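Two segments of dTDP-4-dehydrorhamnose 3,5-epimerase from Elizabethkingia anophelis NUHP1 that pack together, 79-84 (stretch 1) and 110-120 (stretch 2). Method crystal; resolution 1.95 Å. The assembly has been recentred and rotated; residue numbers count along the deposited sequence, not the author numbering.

Stretch 1 79-84: AKLVSC
Stretch 2 (110-120) ELSAENKLQFY

Residues 80-84 form a strand that runs antiparallel to strand 118-120, with 160° between their N-to-C directions and a closest axial approach of 4.6 Å. The first strand of stretch 2, 110-112, lies at 64° to strand 80-84. Together the two stretches bury 583 Å², both sides summed.

The register is set by Val82 opposite Phe119, a hydrogen-bonded pair with CA atoms 5.2 Å apart. Val82 N donates to Phe119 O at 2.9 Å, and Phe119 N donates to Val82 O, also at 2.9 Å. Leu81 faces Tyr120 as a non-hydrogen-bonded pair, CA to CA 4.5 Å. Leu81 CA lies 3.4 Å from Phe119 O, and Gln118 CA 3.2 Å from Val82 O; both are CA-H...O contacts. The strand residues are extended, for example Val82 at phi/psi -120/150 and Phe119 at -126/121.

Cys84 has the largest covered area, 79 Å². Its CB points toward stretch 2, and its chi1 is t. Cys84 CB sits 3.4 Å from Leu111 O and 4.1 Å from Leu111 CB. The compact side chain suits this close approach. Here water 1 bridges the backbones. The oxygen of water 1 accepts from Cys84 N at 3.0 Å, and lies 2.9 Å from Ser112 O and 2.7 Å from Leu117 O, both suitably placed to accept from it.

Tyr120 follows with 69 Å². Its chi1 is t and chi2 is 75°. Its side chain shares a sheet face with Leu81, whose rotamer is t, p. Leu81 CD1 packs 4.0 Å from Tyr120 CB. The tyrosine side chain reaches Ala79, whose CB lies 3.8 Å from Tyr120 CE1 and 3.5 Å from Tyr120 OH. Leu81 CD2 also comes within 3.5 Å of Gln118 OE1.

Leu81 has 65 Å² covered by stretch 2, and Val82 61 Å². Val82, chi1 m, shares the other face with Phe119, chi1 t. Val82 CG2 touches Phe119 CB at 3.7 Å and meets the edge of the ring. Val82 CG2 also lies 3.7 Å from Leu111 CD1; Leu111 is m, t. These apolar side chains suit the buried setting.

Between its strands, stretch 2 turns through 113-115 with helical phi/psi, then Lys116 at 60/17. Lys116 N donates to Ser112 O at 3.1 Å. Asn115, chi1 p, braces the turn: its OD1 accepts from Ser112 N at 3.1 Å and Leu117 N at 3.0 Å, while Asn115 ND2 donates to Glu110 O at 3.1 Å.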

ATOM      1  N   ALA A  79      -7.249   1.558  13.698  1.00 11.31           N
ATOM      2  CA  ALA A  79      -7.275   0.240  13.079  1.00 10.63           C
ATOM      3  C   ALA A  79      -6.108   0.143  12.108  1.00 17.67           C
ATOM      4  O   ALA A  79      -5.742   1.138  11.475  1.00 16.54           O
ATOM      5  CB  ALA A  79      -8.604  -0.001  12.343  1.00 15.33           C
ATOM      6  N   LYS A  80      -5.509  -1.055  12.005  1.00 13.36           N
ATOM      7  CA  LYS A  80      -4.303  -1.271  11.215  1.00 16.28           C
ATOM      8  C   LYS A  80      -4.510  -2.436  10.259  1.00 19.15           C
ATOM      9  O   LYS A  80      -5.008  -3.487  10.664  1.00 19.51           O
ATOM     10  CB  LYS A  80      -3.092  -1.535  12.118  1.00 12.97           C
ATOM     11  CG  LYS A  80      -2.750  -0.326  13.010  1.00 17.52           C
ATOM     12  CD  LYS A  80      -1.840  -0.687  14.191  1.00 19.52           C
ATOM     13  CE  LYS A  80      -1.626   0.521  15.123  1.00 26.21           C
ATOM     14  NZ  LYS A  80      -1.004   0.126  16.463  1.00 22.41           N
ATOM     15  N   LEU A  81      -4.137  -2.242   8.994  1.00 14.51           N
ATOM     16  CA  LEU A  81      -4.123  -3.306   7.993  1.00 13.36           C
ATOM     17  C   LEU A  81      -2.667  -3.514   7.629  1.00 18.52           C
ATOM     18  O   LEU A  81      -2.051  -2.635   7.018  1.00 16.34           O
ATOM     19  CB  LEU A  81      -4.943  -2.924   6.764  1.00 13.21           C
ATOM     20  CG  LEU A  81      -5.077  -4.006   5.698  1.00 15.70           C
ATOM     21  CD1 LEU A  81      -5.794  -5.241   6.237  1.00 12.97           C
ATOM     22  CD2 LEU A  81      -5.836  -3.392   4.522  1.00 25.24           C
ATOM     23  N   VAL A  82      -2.105  -4.646   8.025  1.00 12.37           N
ATOM     24  CA  VAL A  82      -0.662  -4.793   7.983  1.00 12.31           C
ATOM     25  C   VAL A  82      -0.278  -5.942   7.067  1.00 17.46           C
ATOM     26  O   VAL A  82      -1.025  -6.912   6.893  1.00 17.74           O
ATOM     27  CB  VAL A  82      -0.086  -4.986   9.410  1.00 18.77           C
ATOM     28  CG1 VAL A  82      -0.512  -3.846  10.321  1.00 16.27           C
ATOM     29  CG2 VAL A  82      -0.586  -6.266  10.025  1.00 17.12           C
ATOM     30  N   SER A  83       0.897  -5.817   6.456  1.00 15.77           N
ATOM     31  CA  SER A  83       1.417  -6.883   5.612  1.00 20.94           C
ATOM     32  C   SER A  83       2.920  -6.725   5.518  1.00 21.83           C
ATOM     33  O   SER A  83       3.495  -5.733   5.963  1.00 15.64           O
ATOM     34  CB  SER A  83       0.773  -6.876   4.217  1.00 18.91           C
ATOM     35  OG  SER A  83       0.996  -5.628   3.553  1.00 19.97           O
ATOM     36  N   CYS A  84       3.556  -7.729   4.931  1.00 17.05           N
ATOM     37  CA  CYS A  84       5.002  -7.750   4.804  1.00 16.59           C
ATOM     38  C   CYS A  84       5.335  -7.729   3.320  1.00 19.23           C
ATOM     39  O   CYS A  84       4.897  -8.612   2.577  1.00 16.56           O
ATOM     40  CB  CYS A  84       5.576  -8.985   5.501  1.00 14.60           C
ATOM     41  SG  CYS A  84       7.321  -9.151   5.295  1.00 20.36           S
ATOM     42  N   GLU A 110       2.240 -15.438  10.781  1.00 21.19           N
ATOM     43  CA  GLU A 110       3.330 -15.023   9.907  1.00 23.44           C
ATOM     44  C   GLU A 110       2.782 -14.237   8.716  1.00 18.37           C
ATOM     45  O   GLU A 110       1.850 -14.680   8.036  1.00 19.25           O
ATOM     46  CB  GLU A 110       4.135 -16.239   9.413  1.00 21.83           C
ATOM     47  CG  GLU A 110       5.243 -15.830   8.419  1.00 22.42           C
ATOM     48  CD  GLU A 110       6.258 -16.926   8.121  1.00 27.63           C
ATOM     49  OE1 GLU A 110       6.698 -17.020   6.953  1.00 30.52           O
ATOM     50  OE2 GLU A 110       6.624 -17.688   9.042  1.00 32.14           O
ATOM     51  N   LEU A 111       3.355 -13.065   8.472  1.00 16.85           N
ATOM     52  CA  LEU A 111       3.100 -12.283   7.270  1.00 18.32           C
ATOM     53  C   LEU A 111       4.385 -12.270   6.454  1.00 22.84           C
ATOM     54  O   LEU A 111       5.466 -12.041   7.010  1.00 17.39           O
ATOM     55  CB  LEU A 111       2.679 -10.851   7.634  1.00 13.37           C
ATOM     56  CG  LEU A 111       1.445 -10.767   8.535  1.00 17.29           C
ATOM     57  CD1 LEU A 111       1.215  -9.335   9.017  1.00 19.66           C
ATOM     58  CD2 LEU A 111       0.197 -11.264   7.801  1.00 16.36           C
ATOM     59  N   SER A 112       4.286 -12.518   5.151  1.00 18.14           N
ATOM     60  CA  SER A 112       5.497 -12.588   4.349  1.00 14.57           C
ATOM     61  C   SER A 112       5.229 -12.050   2.944  1.00 16.22           C
ATOM     62  O   SER A 112       4.085 -11.973   2.486  1.00 16.97           O
ATOM     63  CB  SER A 112       6.025 -14.038   4.280  1.00 22.08           C
ATOM     64  OG  SER A 112       5.185 -14.865   3.475  1.00 17.80           O
ATOM     65  N   ALA A 113       6.307 -11.679   2.258  1.00 19.43           N
ATOM     66  CA  ALA A 113       6.162 -11.290   0.863  1.00 16.41           C
ATOM     67  C   ALA A 113       5.630 -12.453   0.063  1.00 20.89           C
ATOM     68  O   ALA A 113       4.808 -12.277  -0.843  1.00 22.10           O
ATOM     69  CB  ALA A 113       7.504 -10.830   0.295  1.00 23.32           C
ATOM     70  N   GLU A 114       6.066 -13.659   0.421  1.00 20.56           N
ATOM     71  CA  GLU A 114       5.621 -14.847  -0.286  1.00 23.84           C
ATOM     72  C   GLU A 114       4.144 -15.110  -0.052  1.00 21.16           C
ATOM     73  O   GLU A 114       3.418 -15.416  -1.004  1.00 20.96           O
ATOM     74  CB  GLU A 114       6.456 -16.056   0.139  1.00 32.42           C
ATOM     75  CG  GLU A 114       6.083 -17.334  -0.585  1.00 53.69           C
ATOM     76  CD  GLU A 114       7.060 -18.470  -0.325  1.00 73.57           C
ATOM     77  OE1 GLU A 114       7.654 -18.519   0.777  1.00 73.96           O
ATOM     78  OE2 GLU A 114       7.233 -19.317  -1.231  1.00 82.90           O
ATOM     79  N   ASN A 115       3.659 -15.008   1.198  1.00 17.82           N
ATOM     80  CA  ASN A 115       2.275 -15.447   1.384  1.00 19.09           C
ATOM     81  C   ASN A 115       1.257 -14.363   1.078  1.00 17.93           C
ATOM     82  O   ASN A 115       0.064 -14.676   0.955  1.00 17.43           O
ATOM     83  CB  ASN A 115       2.043 -16.083   2.788  1.00 18.34           C
ATOM     84  CG  ASN A 115       2.067 -15.102   3.988  1.00 19.26           C
ATOM     85  OD1 ASN A 115       1.848 -13.887   3.887  1.00 19.09           O
ATOM     86  ND2 ASN A 115       2.314 -15.680   5.167  1.00 16.38           N
ATOM     87  N   LYS A 116       1.691 -13.105   0.931  1.00 16.37           N
ATOM     88  CA  LYS A 116       0.839 -12.000   0.490  1.00 16.07           C
ATOM     89  C   LYS A 116      -0.347 -11.754   1.415  1.00 22.61           C
ATOM     90  O   LYS A 116      -1.294 -11.037   1.049  1.00 21.14           O
ATOM     91  CB  LYS A 116       0.334 -12.234  -0.937  1.00 13.56           C
ATOM     92  CG  LYS A 116       1.439 -12.529  -1.935  1.00 19.88           C
ATOM     93  CD  LYS A 116       0.843 -12.808  -3.344  1.00 26.57           C
ATOM     94  CE  LYS A 116       1.901 -13.279  -4.342  1.00 33.65           C
ATOM     95  NZ  LYS A 116       2.536 -14.572  -3.979  1.00 32.31           N
ATOM     96  N   LEU A 117      -0.303 -12.285   2.632  1.00 14.84           N
ATOM     97  CA  LEU A 117      -1.416 -12.096   3.549  1.00 15.72           C
ATOM     98  C   LEU A 117      -1.443 -10.684   4.133  1.00 19.22           C
ATOM     99  O   LEU A 117      -0.414 -10.026   4.305  1.00 16.04           O
ATOM    100  CB  LEU A 117      -1.329 -13.116   4.693  1.00 14.12           C
ATOM    101  CG  LEU A 117      -1.480 -14.589   4.256  1.00 20.38           C
ATOM    102  CD1 LEU A 117      -1.306 -15.593   5.447  1.00 17.78           C
ATOM    103  CD2 LEU A 117      -2.833 -14.796   3.587  1.00 14.96           C
ATOM    104  N   GLN A 118      -2.643 -10.231   4.482  1.00 14.15           N
ATOM    105  CA  GLN A 118      -2.808  -9.022   5.271  1.00 12.65           C
ATOM    106  C   GLN A 118      -3.581  -9.360   6.536  1.00 16.24           C
ATOM    107  O   GLN A 118      -4.426 -10.257   6.544  1.00 13.52           O
ATOM    108  CB  GLN A 118      -3.573  -7.954   4.514  1.00 12.52           C
ATOM    109  CG  GLN A 118      -2.916  -7.529   3.206  1.00 19.32           C
ATOM    110  CD  GLN A 118      -3.925  -6.779   2.386  1.00 23.10           C
ATOM    111  OE1 GLN A 118      -4.050  -5.573   2.523  1.00 18.10           O
ATOM    112  NE2 GLN A 118      -4.709  -7.509   1.581  1.00 18.47           N
ATOM    113  N   PHE A 119      -3.338  -8.576   7.577  1.00 15.84           N
ATOM    114  CA  PHE A 119      -3.895  -8.824   8.903  1.00 12.09           C
ATOM    115  C   PHE A 119      -4.593  -7.536   9.313  1.00 11.48           C
ATOM    116  O   PHE A 119      -3.968  -6.466   9.313  1.00 15.64           O
ATOM    117  CB  PHE A 119      -2.757  -9.197   9.862  1.00 16.48           C
ATOM    118  CG  PHE A 119      -3.189  -9.660  11.241  1.00 16.80           C
ATOM    119  CD1 PHE A 119      -2.376  -9.402  12.341  1.00 19.03           C
ATOM    120  CD2 PHE A 119      -4.334 -10.401  11.430  1.00 23.48           C
ATOM    121  CE1 PHE A 119      -2.725  -9.862  13.624  1.00 24.74           C
ATOM    122  CE2 PHE A 119      -4.690 -10.853  12.693  1.00 24.55           C
ATOM    123  CZ  PHE A 119      -3.884 -10.576  13.798  1.00 23.43           C
ATOM    124  N   TYR A 120      -5.896  -7.614   9.578  1.00 13.48           N
ATOM    125  CA  TYR A 120      -6.681  -6.442   9.975  1.00 14.26           C
ATOM    126  C   TYR A 120      -6.841  -6.451  11.490  1.00 15.67           C
ATOM    127  O   TYR A 120      -7.452  -7.366  12.040  1.00 14.94           O
ATOM    128  CB  TYR A 120      -8.066  -6.408   9.317  1.00 11.63           C
ATOM    129  CG  TYR A 120      -8.940  -5.295   9.894  1.00 14.77           C
ATOM    130  CD1 TYR A 120      -8.718  -3.965   9.543  1.00 18.93           C
ATOM    131  CD2 TYR A 120      -9.958  -5.569  10.822  1.00 15.40           C
ATOM    132  CE1 TYR A 120      -9.489  -2.940  10.083  1.00 15.84           C
ATOM    133  CE2 TYR A 120     -10.741  -4.534  11.383  1.00 12.57           C
ATOM    134  CZ  TYR A 120     -10.497  -3.229  10.995  1.00 14.61           C
ATOM    135  OH  TYR A 120     -11.232  -2.184  11.514  1.00 19.13           O
TER
HETATM  136  O   HOH W   1       2.262 -10.203   3.926  1.00 18.09           O